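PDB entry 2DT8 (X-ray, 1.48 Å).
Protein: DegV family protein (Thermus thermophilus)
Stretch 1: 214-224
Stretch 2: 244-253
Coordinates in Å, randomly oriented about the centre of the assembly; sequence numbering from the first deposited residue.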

# COMPACT_ATOMS: atom_id res chain seq x y z
N ALA A 214 -2.88 -0.71 19.78
CA ALA A 214 -2.98 0.50 18.98
C ALA A 214 -4.28 0.50 18.18
O ALA A 214 -4.96 1.53 18.06
N PHE A 215 -4.63 -0.66 17.63
CA PHE A 215 -5.85 -0.80 16.85
C PHE A 215 -7.11 -0.53 17.67
O PHE A 215 -8.01 0.17 17.21
N ARG A 216 -7.17 -1.10 18.86
CA ARG A 216 -8.34 -0.89 19.71
C ARG A 216 -8.49 0.60 20.05
O ARG A 216 -9.60 1.13 20.03
N ALA A 217 -7.37 1.26 20.35
CA ALA A 217 -7.39 2.69 20.66
C ALA A 217 -7.92 3.48 19.47
O ALA A 217 -8.77 4.36 19.63
N TRP A 218 -7.43 3.16 18.28
CA TRP A 218 -7.88 3.84 17.06
C TRP A 218 -9.34 3.52 16.73
O TRP A 218 -10.09 4.39 16.26
N ALA A 219 -9.75 2.27 16.98
CA ALA A 219 -11.10 1.79 16.67
C ALA A 219 -12.25 2.37 17.49
O ALA A 219 -13.42 2.25 17.10
N GLU A 220 -11.96 3.00 18.54
CA GLU A 220 -13.00 3.53 19.42
C GLU A 220 -14.10 4.31 18.71
O GLU A 220 -13.84 5.31 18.04
N GLY A 221 -15.30 3.98 19.13
CA GLY A 221 -16.46 4.65 18.55
C GLY A 221 -16.87 4.31 17.12
O GLY A 221 -17.88 4.82 16.64
N ARG A 222 -16.11 3.46 16.44
CA ARG A 222 -16.43 3.12 15.06
C ARG A 222 -17.37 1.92 14.97
O ARG A 222 -17.17 0.90 15.64
N LYS A 223 -18.41 2.03 14.08
CA LYS A 223 -19.38 0.95 13.98
C LYS A 223 -19.14 -0.08 12.88
O LYS A 223 -19.82 -1.11 12.83
N ARG A 224 -18.33 0.42 11.84
CA ARG A 224 -18.03 -0.43 10.69
C ARG A 224 -16.57 -0.23 10.34
O ARG A 224 -16.17 0.87 9.95
N GLU A 244 -6.60 -12.61 15.78
CA GLU A 244 -6.67 -11.78 16.97
C GLU A 244 -7.55 -10.55 16.70
O GLU A 244 -8.50 -10.27 17.43
N VAL A 245 -7.54 -9.99 15.54
CA VAL A 245 -8.38 -8.85 15.20
C VAL A 245 -9.85 -9.25 15.03
O VAL A 245 -10.75 -8.55 15.50
N LEU A 246 -10.09 -10.37 14.34
CA LEU A 246 -11.45 -10.82 14.12
C LEU A 246 -12.10 -11.35 15.39
O LEU A 246 -13.32 -11.49 15.46
N ALA A 247 -11.27 -11.65 16.40
CA ALA A 247 -11.76 -12.15 17.68
C ALA A 247 -11.72 -11.07 18.77
O ALA A 247 -12.08 -11.32 19.92
N SER A 248 -11.30 -9.87 18.39
CA SER A 248 -11.20 -8.75 19.34
C SER A 248 -12.56 -8.23 19.81
O SER A 248 -12.64 -7.51 20.81
N GLY A 249 -13.61 -8.58 19.08
CA GLY A 249 -14.93 -8.10 19.44
C GLY A 249 -15.21 -6.76 18.78
O GLY A 249 -16.28 -6.18 18.97
N LEU A 250 -14.24 -6.24 18.02
CA LEU A 250 -14.44 -4.98 17.30
C LEU A 250 -15.26 -5.34 16.06
O LEU A 250 -15.20 -6.47 15.59
N PRO A 251 -16.04 -4.39 15.52
CA PRO A 251 -16.87 -4.63 14.34
C PRO A 251 -16.16 -4.58 12.98
O PRO A 251 -16.39 -3.68 12.17
N VAL A 252 -15.31 -5.57 12.74
CA VAL A 252 -14.56 -5.67 11.48
C VAL A 252 -15.39 -6.48 10.49
O VAL A 252 -15.51 -7.71 10.61
N GLU A 253 -15.90 -5.76 9.52
CA GLU A 253 -16.74 -6.42 8.53
C GLU A 253 -16.04 -6.97 7.29
O GLU A 253 -16.60 -7.73 6.51

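This is a mixed contact within one chain: a small apolar cluster built around Phe 215 and Leu 250, flanked by two arginines of stretch 1 that make polar contacts with stretch 2. The two stretches together bury 527 Å² of surface.

Phe 215 and Ala 219 lie one turn apart, Phe 215 on a helix that begins earlier in the chain. Both direct their CA-to-CB bonds toward stretch 2. Phe 215 is buried. Its chi1 is t (-179°) and its chi2 is 61°, which carries the ring across to the second stretch. Leu 250 points toward the ring from the loop that follows the other helix, with chi1 m and chi2 t. Leu 250 CD1 lies 3.3 Å from Phe 215 CE2, a tight apolar contact. The same methyl also reaches one turn on, with Leu 250 CD1 3.7 Å from Ala 219 CB. The small alanine side chain and the large phenylalanine ring thus share one leucine methyl.

Two valines add to the packing around the ring. Val 245 (chi1 t) points sideways, yet Val 245 CG1 comes to 3.9 Å from Phe 215 CE2. Val 252 (chi1 t) begins the strand, and its CA-to-CB bond points away from stretch 1. Even so, Val 252 CG2 lies at the ring edge, 4.2 Å from Phe 215 CZ.

Arg 216 starts sideways, but its extended chain (chi1 m, chi2 and chi3 t) brings the guanidinium to stretch 2. There Arg 216 NH2 donates a hydrogen bond to the carbonyl O of Ser 248 at 2.9 Å. NH1 of Arg 216 adds a weak one to the same Ser 248 O at 3.2 Å. Ser 248 CB lies over one face of the guanidinium, 3.3 Å from Arg 216 NH2. The aliphatic part of the arginine is also used: Arg 216 CG is 4.0 Å from Leu 250 CD1.

Ser 248 (chi1 p) points toward stretch 1, but its hydroxyl serves its own stretch. Ser 248 OG donates to Val 245 O at 2.6 Å and accepts from Leu 250 N at 3.2 Å. These bonds tie the helix to the loop that carries Leu 250. Gly 249, between Ser 248 and Leu 250, has positive phi, and a CB there would be jammed against the carbonyl O of Ser 248.

Pro 251, with a C-gamma endo ring, points toward the backbone of the first stretch. Pro 251 CG is 3.4 Å from Arg 222 O, and Pro 251 CB is 3.5 Å from Lys 223 O. The side chains of Arg 222 and Lys 223 stay out of these contacts. Lys 223 points away, and the end of Arg 222 leads away to its own stretch, where Arg 222 NE donates to Trp 218 O at 2.7 Å.

Arg 224 and Glu 253 form a salt bridge with two hydrogen bonds. Arg 224 NE donates to Glu 253 OE1 at 3.0 Å, and Arg 224 NH2 donates to Glu 253 OE2 at 3.0 Å. Both residues are exposed.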

# COMPACT_ATOMS: atom_id res chain seq x y z
CB ALA A 214 -1.79 0.61 18.03
CB PHE A 215 -5.94 -2.20 16.24
CG PHE A 215 -7.16 -2.41 15.39
CD1 PHE A 215 -7.38 -1.63 14.26
CD2 PHE A 215 -8.08 -3.40 15.72
CE1 PHE A 215 -8.51 -1.83 13.46
CE2 PHE A 215 -9.21 -3.61 14.92
CZ PHE A 215 -9.42 -2.83 13.80
CB ARG A 216 -8.22 -1.71 21.00
CG ARG A 216 -8.52 -3.19 20.82
CD ARG A 216 -8.39 -3.91 22.16
NE ARG A 216 -8.66 -5.35 22.07
CZ ARG A 216 -9.87 -5.88 21.99
NH1 ARG A 216 -10.95 -5.11 21.98
NH2 ARG A 216 -10.01 -7.20 21.91
CB ALA A 217 -5.99 3.17 21.03
CB TRP A 218 -7.01 3.42 15.86
CG TRP A 218 -7.52 3.90 14.54
CD1 TRP A 218 -7.27 5.12 13.96
CD2 TRP A 218 -8.44 3.22 13.68
NE1 TRP A 218 -7.97 5.23 12.79
CE2 TRP A 218 -8.69 4.08 12.58
CE3 TRP A 218 -9.05 1.96 13.71
CZ2 TRP A 218 -9.56 3.73 11.54
CZ3 TRP A 218 -9.91 1.61 12.68
CH2 TRP A 218 -10.15 2.50 11.60
CB ALA A 219 -11.13 0.26 16.78
CB GLU A 220 -12.36 4.40 20.50
CG GLU A 220 -13.28 4.72 21.66
CD GLU A 220 -13.51 3.51 22.55
OE1 GLU A 220 -12.63 2.63 22.57
OE2 GLU A 220 -14.56 3.45 23.23
CB ARG A 222 -15.13 2.87 14.28
CG ARG A 222 -14.16 4.06 14.30
CD ARG A 222 -12.79 3.68 13.73
NE ARG A 222 -11.77 4.66 14.12
CZ ARG A 222 -11.53 5.80 13.47
NH1 ARG A 222 -12.23 6.11 12.39
NH2 ARG A 222 -10.60 6.63 13.92
CB LYS A 223 -20.78 1.51 13.79
CG LYS A 223 -21.33 2.20 15.00
CD LYS A 223 -22.67 2.80 14.66
CE LYS A 223 -23.58 2.72 15.86
NZ LYS A 223 -24.89 3.36 15.55
CB ARG A 224 -18.89 -0.05 9.49
CG ARG A 224 -20.39 -0.16 9.70
CD ARG A 224 -21.12 0.27 8.44
NE ARG A 224 -20.79 -0.59 7.31
CZ ARG A 224 -21.12 -0.34 6.04
NH1 ARG A 224 -21.80 0.76 5.73
NH2 ARG A 224 -20.78 -1.19 5.09
CB GLU A 244 -5.25 -11.38 17.42
CG GLU A 244 -4.41 -12.60 17.88
CD GLU A 244 -2.99 -12.25 18.30
OE1 GLU A 244 -2.22 -11.71 17.47
OE2 GLU A 244 -2.64 -12.53 19.47
CB VAL A 245 -7.91 -8.15 13.90
CG1 VAL A 245 -8.97 -7.18 13.39
CG2 VAL A 245 -6.61 -7.40 14.17
CB LEU A 246 -11.48 -11.90 13.02
CG LEU A 246 -11.30 -11.38 11.58
CD1 LEU A 246 -11.32 -12.54 10.60
CD2 LEU A 246 -12.42 -10.39 11.25
CB ALA A 247 -10.92 -13.35 18.12
CB SER A 248 -10.43 -7.59 18.69
OG SER A 248 -11.19 -7.04 17.63
CB LEU A 250 -13.10 -4.35 16.93
CG LEU A 250 -12.30 -3.88 18.15
CD1 LEU A 250 -10.97 -3.29 17.72
CD2 LEU A 250 -13.11 -2.85 18.93
CB PRO A 251 -17.96 -3.56 14.46
CG PRO A 251 -17.20 -2.41 15.05
CD PRO A 251 -16.30 -3.05 16.09
CB VAL A 252 -13.20 -6.35 11.73
CG1 VAL A 252 -12.37 -6.39 10.45
CG2 VAL A 252 -12.45 -5.58 12.81
CB GLU A 253 -17.87 -5.50 8.07
CG GLU A 253 -17.43 -4.17 7.47
CD GLU A 253 -18.57 -3.45 6.79
OE1 GLU A 253 -19.67 -3.41 7.38
OE2 GLU A 253 -18.37 -2.91 5.68